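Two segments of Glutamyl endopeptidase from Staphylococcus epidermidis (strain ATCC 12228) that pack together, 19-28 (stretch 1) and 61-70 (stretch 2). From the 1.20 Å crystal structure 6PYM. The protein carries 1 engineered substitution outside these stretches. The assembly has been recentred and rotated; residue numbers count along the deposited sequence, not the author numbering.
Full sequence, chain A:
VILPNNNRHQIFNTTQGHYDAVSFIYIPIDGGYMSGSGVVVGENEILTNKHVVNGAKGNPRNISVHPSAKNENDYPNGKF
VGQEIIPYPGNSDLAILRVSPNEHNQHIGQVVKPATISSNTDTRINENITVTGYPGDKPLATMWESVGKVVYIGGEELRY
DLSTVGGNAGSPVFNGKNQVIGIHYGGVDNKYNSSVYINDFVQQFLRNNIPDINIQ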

# COMPACT_ATOMS: atom_id res chain seq x y z
N TYR A 19 -6.39 8.58 -4.46
CA TYR A 19 -4.94 8.49 -4.61
C TYR A 19 -4.18 9.11 -3.46
O TYR A 19 -3.01 8.76 -3.26
CB TYR A 19 -4.52 9.14 -5.93
CG TYR A 19 -5.15 8.47 -7.12
CD1 TYR A 19 -4.75 7.20 -7.50
CD2 TYR A 19 -6.16 9.09 -7.84
CE1 TYR A 19 -5.32 6.56 -8.58
CE2 TYR A 19 -6.74 8.46 -8.92
CZ TYR A 19 -6.33 7.19 -9.28
OH TYR A 19 -6.92 6.57 -10.37
N ASP A 20 -4.81 10.01 -2.70
CA ASP A 20 -4.05 10.75 -1.69
C ASP A 20 -3.41 9.83 -0.66
O ASP A 20 -2.31 10.10 -0.18
CB ASP A 20 -4.89 11.86 -1.03
CG ASP A 20 -6.14 11.34 -0.31
OD1 ASP A 20 -6.56 10.18 -0.50
OD2 ASP A 20 -6.73 12.15 0.45
N ALA A 21 -4.09 8.73 -0.31
CA ALA A 21 -3.59 7.83 0.72
C ALA A 21 -2.47 6.93 0.22
O ALA A 21 -1.76 6.33 1.04
CB ALA A 21 -4.74 6.97 1.26
N VAL A 22 -2.31 6.80 -1.09
CA VAL A 22 -1.22 6.01 -1.65
C VAL A 22 0.11 6.69 -1.31
O VAL A 22 0.27 7.90 -1.51
CB VAL A 22 -1.40 5.85 -3.17
CG1 VAL A 22 -0.27 5.02 -3.76
CG2 VAL A 22 -2.76 5.21 -3.47
N SER A 23 1.07 5.91 -0.78
CA SER A 23 2.25 6.49 -0.17
C SER A 23 3.54 5.84 -0.67
O SER A 23 3.60 4.63 -0.90
CB SER A 23 2.20 6.36 1.35
OG SER A 23 1.03 6.98 1.87
N PHE A 24 4.57 6.67 -0.80
CA PHE A 24 5.91 6.26 -1.20
C PHE A 24 6.77 6.08 0.04
O PHE A 24 6.74 6.92 0.95
CB PHE A 24 6.49 7.36 -2.10
CG PHE A 24 7.96 7.23 -2.38
CD1 PHE A 24 8.45 6.25 -3.23
CD2 PHE A 24 8.86 8.14 -1.82
CE1 PHE A 24 9.81 6.16 -3.50
CE2 PHE A 24 10.22 8.05 -2.09
CZ PHE A 24 10.68 7.06 -2.92
N ILE A 25 7.53 4.98 0.09
CA ILE A 25 8.35 4.65 1.25
C ILE A 25 9.81 4.64 0.82
O ILE A 25 10.17 4.01 -0.19
CB ILE A 25 7.95 3.29 1.84
CG1 ILE A 25 6.49 3.32 2.28
CG2 ILE A 25 8.86 2.93 3.01
CD1 ILE A 25 6.03 2.04 2.97
N TYR A 26 10.66 5.31 1.60
CA TYR A 26 12.08 5.43 1.30
C TYR A 26 12.86 5.02 2.55
O TYR A 26 12.61 5.55 3.63
CB TYR A 26 12.42 6.87 0.92
CG TYR A 26 13.84 7.10 0.46
CD1 TYR A 26 14.85 7.41 1.37
CD2 TYR A 26 14.17 7.05 -0.89
CE1 TYR A 26 16.16 7.64 0.94
CE2 TYR A 26 15.48 7.27 -1.32
CZ TYR A 26 16.46 7.57 -0.41
OH TYR A 26 17.74 7.80 -0.85
N ILE A 27 13.77 4.06 2.39
CA ILE A 27 14.58 3.56 3.50
C ILE A 27 16.04 3.55 3.08
O ILE A 27 16.42 2.78 2.20
CB ILE A 27 14.15 2.15 3.94
CG1 ILE A 27 12.66 2.10 4.31
CG2 ILE A 27 14.99 1.68 5.13
CD1 ILE A 27 12.14 0.70 4.60
N PRO A 28 16.89 4.40 3.67
CA PRO A 28 18.31 4.34 3.32
C PRO A 28 18.98 3.09 3.87
O PRO A 28 18.53 2.54 4.87
CB PRO A 28 18.89 5.59 3.99
CG PRO A 28 17.96 5.91 5.09
CD PRO A 28 16.59 5.46 4.64
N ARG A 61 12.63 4.70 12.74
CA ARG A 61 13.04 6.05 12.39
C ARG A 61 13.81 6.11 11.07
O ARG A 61 13.99 7.20 10.52
CB ARG A 61 13.90 6.68 13.50
CG ARG A 61 13.27 6.78 14.88
CD ARG A 61 11.84 7.31 14.84
NE ARG A 61 11.77 8.72 14.54
CZ ARG A 61 10.63 9.41 14.56
NH1 ARG A 61 9.50 8.78 14.85
NH2 ARG A 61 10.64 10.70 14.27
N ASN A 62 14.28 4.97 10.57
CA ASN A 62 14.91 4.89 9.26
C ASN A 62 13.92 4.95 8.11
O ASN A 62 14.35 5.04 6.95
CB ASN A 62 15.70 3.57 9.15
CG ASN A 62 16.92 3.54 10.05
OD1 ASN A 62 17.51 4.57 10.35
ND2 ASN A 62 17.32 2.34 10.46
N ILE A 63 12.62 4.90 8.38
CA ILE A 63 11.61 4.81 7.32
C ILE A 63 10.97 6.18 7.12
O ILE A 63 10.42 6.76 8.06
CB ILE A 63 10.54 3.77 7.66
CG1 ILE A 63 11.20 2.43 8.02
CG2 ILE A 63 9.59 3.61 6.49
CD1 ILE A 63 10.21 1.42 8.54
N SER A 64 11.02 6.68 5.88
CA SER A 64 10.30 7.89 5.49
C SER A 64 9.08 7.52 4.67
O SER A 64 9.17 6.73 3.72
CB SER A 64 11.20 8.79 4.64
OG SER A 64 12.27 9.34 5.39
N VAL A 65 7.94 8.12 5.01
CA VAL A 65 6.67 7.86 4.33
C VAL A 65 6.19 9.17 3.72
O VAL A 65 6.03 10.16 4.44
CB VAL A 65 5.61 7.32 5.31
CG1 VAL A 65 4.29 7.11 4.59
CG2 VAL A 65 6.10 6.03 5.96
N HIS A 66 5.94 9.16 2.42
CA HIS A 66 5.52 10.35 1.68
C HIS A 66 4.15 10.08 1.07
O HIS A 66 4.06 9.54 -0.04
CB HIS A 66 6.53 10.67 0.58
CG HIS A 66 7.91 11.01 1.06
ND1 HIS A 66 8.89 10.07 1.32
CD2 HIS A 66 8.49 12.22 1.25
CE1 HIS A 66 10.01 10.69 1.68
NE2 HIS A 66 9.79 11.99 1.64
N PRO A 67 3.06 10.42 1.76
CA PRO A 67 1.74 10.19 1.16
C PRO A 67 1.54 11.13 -0.01
O PRO A 67 1.94 12.30 0.03
CB PRO A 67 0.78 10.51 2.31
CG PRO A 67 1.52 11.50 3.15
CD PRO A 67 2.98 11.12 3.05
N SER A 68 0.94 10.61 -1.08
CA SER A 68 0.62 11.41 -2.26
C SER A 68 1.86 11.87 -3.01
O SER A 68 1.78 12.85 -3.76
CB SER A 68 -0.27 12.63 -1.95
OG SER A 68 -1.08 12.47 -0.80
N ALA A 69 3.00 11.22 -2.84
CA ALA A 69 4.20 11.64 -3.55
C ALA A 69 3.94 11.64 -5.05
O ALA A 69 3.30 10.73 -5.58
CB ALA A 69 5.35 10.68 -3.24
N LYS A 70 4.43 12.68 -5.72
CA LYS A 70 4.21 12.86 -7.15
C LYS A 70 5.46 12.64 -7.98
O LYS A 70 5.37 12.08 -9.08
CB LYS A 70 3.62 14.24 -7.44
CG LYS A 70 3.30 14.44 -8.92
CD LYS A 70 2.60 15.74 -9.18
CE LYS A 70 2.31 15.90 -10.66
NZ LYS A 70 3.55 15.85 -11.49

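Antiparallel strands pair by a simple alternation: one residue exchanges two backbone hydrogen bonds with its partner, the next exchanges none, and side chains fall by turns on the two faces of the sheet. This segment of glutamyl endopeptidase illustrates the rule and shows how a pairing can be extended past its last regular rung.

The extension comes first. Asp 20 lies in the type I turn from Tyr 19 to Val 22, and its carbonyl O accepts a hydrogen bond from the side chain of Ser 68 (OG to O, 2.7 Å). Val 22 O then takes the backbone N of Ser 68 at 2.8 Å, so a single serine, itself within a type II turn, holds two carbonyls of stretch 1, Asp 20 O through its hydroxyl and Val 22 O through its backbone N.

Ser 23 faces Pro 67 as a non-hydrogen-bonded pair. Proline has no amide hydrogen to give, and this position asks for none; the CA atoms of Ser 23 and Pro 67 come within 4.0 Å. The hydroxyl of Ser 23 turns back to its own stretch, OG donating to Ala 21 O at 3.0 Å.

Phe 24 and His 66 form the first full rung, with Phe 24 N to His 66 O at 3.0 Å and His 66 N to Phe 24 O at 2.8 Å. Their rings share a face of the sheet, inclined at 43°, with His 66 ND1 near the edge of the phenyl ring, 3.7 Å from Phe 24 CD2. Phe 24 CB also meets Ala 69 CB at 3.7 Å.

Ile 25 pairs with Val 65 without hydrogen bonds, and its CG2 packs on Ile 63 CG2 at 3.6 Å. Tyr 26 and Ser 64 close the second rung, both N-to-O distances being 3.0 Å. Beyond it, Ile 27 CD1 reaches Ile 63 CG1 at 3.9 Å, continuing the apolar packing.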